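Local coordinates for protein carbonic anhydrase (Unidentified, PDB 3R1W) that probably catalyses the reversible hydration of carbon dioxide to bicarbonate as a trimeric left-handed beta-helix enzyme of the gamma-carbonic anhydrase type, at residues V176-K179 and D180-A184. Numbering follows the deposited sequence.
Sequences VRLK and DKHLA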
ATOM      1  N   VAL B 176      17.436 -14.074   1.500  1.00  7.14           N
ATOM      2  CA  VAL B 176      18.032 -14.570   2.745  1.00  8.43           C
ATOM      3  C   VAL B 176      19.356 -13.848   3.019  1.00  9.22           C
ATOM      4  O   VAL B 176      19.615 -13.388   4.138  1.00  7.64           O
ATOM      5  CB  VAL B 176      18.230 -16.104   2.719  1.00  8.98           C
ATOM      6  CG1 VAL B 176      19.112 -16.561   3.892  1.00 12.26           C
ATOM      7  CG2 VAL B 176      16.877 -16.818   2.743  1.00 10.82           C
ATOM      8  N   ARG B 177      20.202 -13.742   1.997  1.00  6.28           N
ATOM      9  CA  ARG B 177      21.452 -13.015   2.151  1.00  7.76           C
ATOM     10  C   ARG B 177      21.221 -11.537   2.469  1.00  9.41           C
ATOM     11  O   ARG B 177      21.945 -10.959   3.277  1.00  8.79           O
ATOM     12  CB  ARG B 177      22.350 -13.173   0.914  1.00  9.88           C
ATOM     13  CG  ARG B 177      22.937 -14.570   0.758  1.00 25.13           C
ATOM     14  CD  ARG B 177      24.018 -14.597  -0.318  1.00 39.12           C
ATOM     15  NE  ARG B 177      23.506 -14.158  -1.614  1.00 44.97           N
ATOM     16  CZ  ARG B 177      22.886 -14.958  -2.476  1.00 46.45           C
ATOM     17  NH1 ARG B 177      22.702 -16.237  -2.175  1.00 49.18           N
ATOM     18  NH2 ARG B 177      22.448 -14.482  -3.635  1.00 44.00           N
ATOM     19  N   LEU B 178      20.208 -10.935   1.844  1.00  7.43           N
ATOM     20  CA  LEU B 178      19.918  -9.516   2.043  1.00  6.34           C
ATOM     21  C   LEU B 178      19.430  -9.296   3.465  1.00  6.12           C
ATOM     22  O   LEU B 178      19.830  -8.350   4.154  1.00  5.74           O
ATOM     23  CB  LEU B 178      18.840  -9.054   1.061  1.00  5.15           C
ATOM     24  CG  LEU B 178      18.498  -7.569   1.148  1.00  5.85           C
ATOM     25  CD1 LEU B 178      19.756  -6.719   0.908  1.00  8.33           C
ATOM     26  CD2 LEU B 178      17.384  -7.230   0.146  1.00  5.96           C
ATOM     27  N   LYS B 179      18.549 -10.167   3.944  1.00  9.09           N
ATOM     28  CA  LYS B 179      18.071 -10.021   5.317  1.00 11.94           C
ATOM     29  C   LYS B 179      19.181 -10.214   6.365  1.00 11.91           C
ATOM     30  O   LYS B 179      19.119  -9.603   7.420  1.00  8.18           O
ATOM     31  CB  LYS B 179      16.846 -10.900   5.624  1.00 27.71           C
ATOM     32  CG  LYS B 179      17.076 -12.393   5.568  1.00 45.49           C
ATOM     33  CD  LYS B 179      17.421 -12.977   6.919  1.00 59.84           C
ATOM     34  CE  LYS B 179      17.698 -14.483   6.792  1.00 68.71           C
ATOM     35  NZ  LYS B 179      18.486 -15.082   7.903  1.00 72.83           N
ATOM     36  N   ASP B 180      20.200 -11.032   6.081  1.00 10.58           N
ATOM     37  CA  ASP B 180      21.302 -11.105   7.018  1.00  8.92           C
ATOM     38  C   ASP B 180      22.025  -9.761   7.120  1.00  7.08           C
ATOM     39  O   ASP B 180      22.511  -9.401   8.187  1.00  8.87           O
ATOM     40  CB  ASP B 180      22.263 -12.238   6.628  1.00 10.95           C
ATOM     41  CG  ASP B 180      21.682 -13.618   6.925  1.00 14.33           C
ATOM     42  OD1 ASP B 180      20.820 -13.717   7.823  1.00 10.72           O
ATOM     43  OD2 ASP B 180      22.099 -14.604   6.277  1.00 17.92           O
ATOM     44  N   LYS B 181      22.100  -9.028   6.013  1.00  7.31           N
ATOM     45  CA  LYS B 181      22.738  -7.719   6.029  1.00  7.74           C
ATOM     46  C   LYS B 181      21.907  -6.727   6.830  1.00  6.82           C
ATOM     47  O   LYS B 181      22.438  -5.930   7.593  1.00  8.78           O
ATOM     48  CB  LYS B 181      22.967  -7.189   4.616  1.00  6.99           C
ATOM     49  CG  LYS B 181      23.886  -8.056   3.766  1.00 11.97           C
ATOM     50  CD  LYS B 181      24.087  -7.434   2.395  1.00 16.32           C
ATOM     51  CE  LYS B 181      25.115  -8.186   1.574  1.00 24.59           C
ATOM     52  NZ  LYS B 181      25.294  -7.556   0.237  1.00 30.23           N
ATOM     53  N   HIS B 182      20.595  -6.767   6.637  1.00 11.14           N
ATOM     54  CA  HIS B 182      19.701  -5.900   7.394  1.00  8.61           C
ATOM     55  C   HIS B 182      19.734  -6.236   8.895  1.00 10.42           C
ATOM     56  O   HIS B 182      19.682  -5.336   9.741  1.00 11.64           O
ATOM     57  CB  HIS B 182      18.283  -5.977   6.828  1.00  5.54           C
ATOM     58  CG  HIS B 182      18.048  -5.082   5.651  1.00  8.66           C
ATOM     59  ND1 HIS B 182      18.627  -5.289   4.414  1.00  8.61           N
ATOM     60  CD2 HIS B 182      17.293  -3.966   5.530  1.00  4.09           C
ATOM     61  CE1 HIS B 182      18.232  -4.340   3.580  1.00  4.36           C
ATOM     62  NE2 HIS B 182      17.420  -3.526   4.239  1.00  7.99           N
ATOM     63  N   LEU B 183      19.854  -7.521   9.225  1.00  7.36           N
ATOM     64  CA  LEU B 183      20.026  -7.926  10.622  1.00  6.80           C
ATOM     65  C   LEU B 183      21.332  -7.389  11.189  1.00  8.65           C
ATOM     66  O   LEU B 183      21.396  -6.930  12.337  1.00  9.42           O
ATOM     67  CB  LEU B 183      20.004  -9.447  10.750  1.00  9.31           C
ATOM     68  CG  LEU B 183      18.627 -10.106  10.713  1.00  9.92           C
ATOM     69  CD1 LEU B 183      18.775 -11.595  10.466  1.00 12.00           C
ATOM     70  CD2 LEU B 183      17.842  -9.844  11.997  1.00 10.03           C
ATOM     71  N   ALA B 184      22.378  -7.449  10.379  1.00  7.50           N
ATOM     72  CA  ALA B 184      23.678  -6.964  10.806  1.00  8.97           C
ATOM     73  C   ALA B 184      23.640  -5.469  11.098  1.00 13.17           C
ATOM     74  O   ALA B 184      24.445  -4.978  11.884  1.00 12.79           O
ATOM     75  CB  ALA B 184      24.749  -7.289   9.753  1.00 13.14           C
TER
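Val176 O accepts from Asp180 N at 3.1 Å, Leu178 O from His182 N at 3.0 Å and Lys179 O from Leu183 N at 2.9 Å: 176-179 and 180-184 are successive turns of one alpha-helix, whose i to i+4 ladder weakens at the bond from Lys181 N to Arg177 O. Leu178 O also accepts a hydrogen bond from His182 ND1, 3.3 Å away. This second donor stands above the carbonyl plane, while the oxygen lies near the imidazole plane, helping fix the ring's rotation; histidine suits the site by giving an N-H one turn back while its ring meets aromatic neighbours. Leu178 runs alongside, resting CD1 3.9 Å from His182 CE1; an aliphatic branch suits this buried spot, where Trp47 of the same chain and Tyr15 of the second subunit also pack. Helix 162-184 lies along the left-handed beta-helix, as in gamma-class carbonic anhydrases. Lys179 has CG wedged between backbone N and carbonyl carbon (chi1 65°) and the chain bends at chi2, bringing NZ 2.7 Å from Asp180 OD1 in a salt bridge, met on the syn side; the adjacent carboxylate suits this ammonium, which also reaches Asp43 and the Arg25 carbonyl, tying the helix to the beta-helix. Leu183 CD1 covers Lys179 CD at 4.0 Å and packs on Phe27.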